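Long-range contact in elafin (Homo sapiens, PDB 6ATU), which inhibits neutrophil and pancreatic elastase in skin through its whey acidic protein (WAP) domain and may thereby prevent elastase-mediated tissue proteolysis: residues V11-G16 with L35-C40. Sequence-based numbering, arbitrary orientation.
Sequences VSTKPG and LKDTDC
Asp-37 reaches across to the backbone amides of Thr-13 and Lys-14 and ties the N-terminal run of the WAP four-disulfide core domain to the short 3-10 turn 37-39, which precedes the strand 45-48 of the two-stranded antiparallel sheet. Carboxylate-to-backbone bonds form the centre. OD2 of Asp-37 takes two successive amides: Thr-13 N, 2.9 Å from it, comes from above the carboxylate plane, whereas Lys-14 N, at 3.1 Å, lies on the anti lone pair with a nearly straight N-H...O angle of 168°. The same oxygen makes a salt bridge with Lys-45, whose NZ also bonds Ser-12 OG and Lys-14 O, and OD1 accepts from Cys-46 N; this buried carboxylate therefore links the N-terminal run to the strand 45-48 and probably stays ionised. One backbone bond adds to the grip, from Asp-37 N to Val-11 O (2.8 Å).

The second polar group is the ammonium of Lys-14. With CG anti to its own carbonyl carbon (chi1 -69°) and the chain extended beyond, the side chain runs alongside Asp-37 in the opposite sense, its CG 3.9 Å from Asp-37 CB, and carries NZ past the carboxylate. There NZ bonds Cys-40 O at 2.8 Å, from above the carbonyl plane, and Asp-37 O weakly, with Gly-42 O and Lys-44 O as further acceptors. Cys-40 itself is anchored by its disulfide to Cys-55.

The remaining contacts are van der Waals touches of methyls on oxygens at the margin of the interface. Both methyls of the poorly ordered Val-11 lie beside the carbonyl oxygen of Leu-35, and Thr-38 CG2 approaches Thr-13 OG1 at 3.7 Å, the two threonine side chains crossing at about a right angle. Water 1 lies 2.8 Å from Thr-13 OG1 and accepts a weak hydrogen bond from Thr-38 N.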
loop_
_atom_site.group_PDB
_atom_site.type_symbol
_atom_site.label_atom_id
_atom_site.label_comp_id
_atom_site.label_asym_id
_atom_site.label_seq_id
_atom_site.Cartn_x
_atom_site.Cartn_y
_atom_site.Cartn_z
ATOM N N VAL A 11 5.933 9.455 -1.329
ATOM C CA VAL A 11 5.096 8.211 -1.201
ATOM C C VAL A 11 3.611 8.564 -0.919
ATOM O O VAL A 11 2.723 8.171 -1.691
ATOM C CB VAL A 11 5.671 7.217 -0.123
ATOM C CG1 VAL A 11 4.774 5.984 0.051
ATOM C CG2 VAL A 11 7.081 6.771 -0.500
ATOM N N SER A 12 3.358 9.335 0.150
ATOM C CA SER A 12 1.986 9.654 0.592
ATOM C C SER A 12 1.545 11.088 0.171
ATOM O O SER A 12 2.036 12.093 0.698
ATOM C CB SER A 12 1.858 9.471 2.120
ATOM O OG SER A 12 0.489 9.415 2.549
ATOM N N THR A 13 0.637 11.164 -0.800
ATOM C CA THR A 13 0.186 12.437 -1.315
ATOM C C THR A 13 -1.315 12.558 -1.285
ATOM O O THR A 13 -1.832 13.650 -1.169
ATOM C CB THR A 13 0.680 12.660 -2.765
ATOM O OG1 THR A 13 0.393 11.506 -3.544
ATOM C CG2 THR A 13 2.183 12.929 -2.818
ATOM N N LYS A 14 -2.027 11.444 -1.359
ATOM C CA LYS A 14 -3.498 11.482 -1.458
ATOM C C LYS A 14 -4.129 11.515 -0.069
ATOM O O LYS A 14 -3.526 11.045 0.889
ATOM C CB LYS A 14 -4.019 10.252 -2.215
ATOM C CG LYS A 14 -3.687 10.205 -3.693
ATOM C CD LYS A 14 -4.361 8.977 -4.309
ATOM C CE LYS A 14 -3.818 8.667 -5.678
ATOM N NZ LYS A 14 -4.443 7.443 -6.274
ATOM N N PRO A 15 -5.370 12.029 0.035
ATOM C CA PRO A 15 -6.069 12.078 1.332
ATOM C C PRO A 15 -6.439 10.702 1.887
ATOM O O PRO A 15 -6.600 9.766 1.142
ATOM C CB PRO A 15 -7.354 12.879 1.036
ATOM C CG PRO A 15 -7.328 13.229 -0.420
ATOM C CD PRO A 15 -5.974 12.922 -0.968
ATOM N N GLY A 16 -6.610 10.622 3.204
ATOM C CA GLY A 16 -7.023 9.401 3.867
ATOM C C GLY A 16 -5.831 8.707 4.434
ATOM O O GLY A 16 -4.706 9.191 4.298
ATOM N N LEU A 35 4.915 2.170 -5.546
ATOM C CA LEU A 35 5.897 2.753 -4.622
ATOM C C LEU A 35 5.391 4.026 -3.993
ATOM O O LEU A 35 5.870 4.426 -2.909
ATOM C CB LEU A 35 7.232 3.016 -5.326
ATOM C CG LEU A 35 7.887 1.792 -5.994
ATOM C CD1 LEU A 35 9.171 2.206 -6.701
ATOM C CD2 LEU A 35 8.161 0.661 -5.009
ATOM N N LYS A 36 4.440 4.678 -4.664
ATOM C CA LYS A 36 3.828 5.914 -4.157
ATOM C C LYS A 36 2.345 5.917 -4.519
ATOM O O LYS A 36 1.926 5.185 -5.413
ATOM C CB LYS A 36 4.532 7.140 -4.760
ATOM C CG LYS A 36 4.897 6.979 -6.236
ATOM C CD LYS A 36 5.555 8.226 -6.822
ATOM C CE LYS A 36 5.868 8.048 -8.312
ATOM N NZ LYS A 36 7.221 8.570 -8.676
ATOM N N ASP A 37 1.575 6.793 -3.870
ATOM C CA ASP A 37 0.126 6.869 -4.069
ATOM C C ASP A 37 -0.247 7.075 -5.520
ATOM O O ASP A 37 -1.270 6.543 -5.980
ATOM C CB ASP A 37 -0.493 8.011 -3.227
ATOM C CG ASP A 37 -0.458 7.730 -1.730
ATOM O OD1 ASP A 37 -0.054 6.619 -1.336
ATOM O OD2 ASP A 37 -0.781 8.645 -0.937
ATOM N N THR A 38 0.560 7.868 -6.237
ATOM C CA THR A 38 0.229 8.253 -7.607
ATOM C C THR A 38 0.443 7.094 -8.573
ATOM O O THR A 38 -0.049 7.133 -9.686
ATOM C CB THR A 38 0.959 9.562 -8.076
ATOM O OG1 THR A 38 2.365 9.409 -7.995
ATOM C CG2 THR A 38 0.558 10.749 -7.209
ATOM N N ASP A 39 1.054 6.004 -8.107
ATOM C CA ASP A 39 1.041 4.744 -8.890
ATOM C C ASP A 39 -0.294 4.006 -8.815
ATOM O O ASP A 39 -0.490 3.053 -9.545
ATOM C CB ASP A 39 2.166 3.791 -8.450
ATOM C CG ASP A 39 3.552 4.435 -8.529
ATOM O OD1 ASP A 39 3.755 5.346 -9.367
ATOM O OD2 ASP A 39 4.436 4.046 -7.743
ATOM N N CYS A 40 -1.206 4.442 -7.936
ATOM C CA CYS A 40 -2.469 3.743 -7.722
ATOM C C CYS A 40 -3.597 4.548 -8.308
ATOM O O CYS A 40 -3.558 5.769 -8.293
ATOM C CB CYS A 40 -2.714 3.551 -6.235
ATOM S SG CYS A 40 -1.472 2.538 -5.394
HETATM O O HOH W 1 2.593 10.232 -4.746
#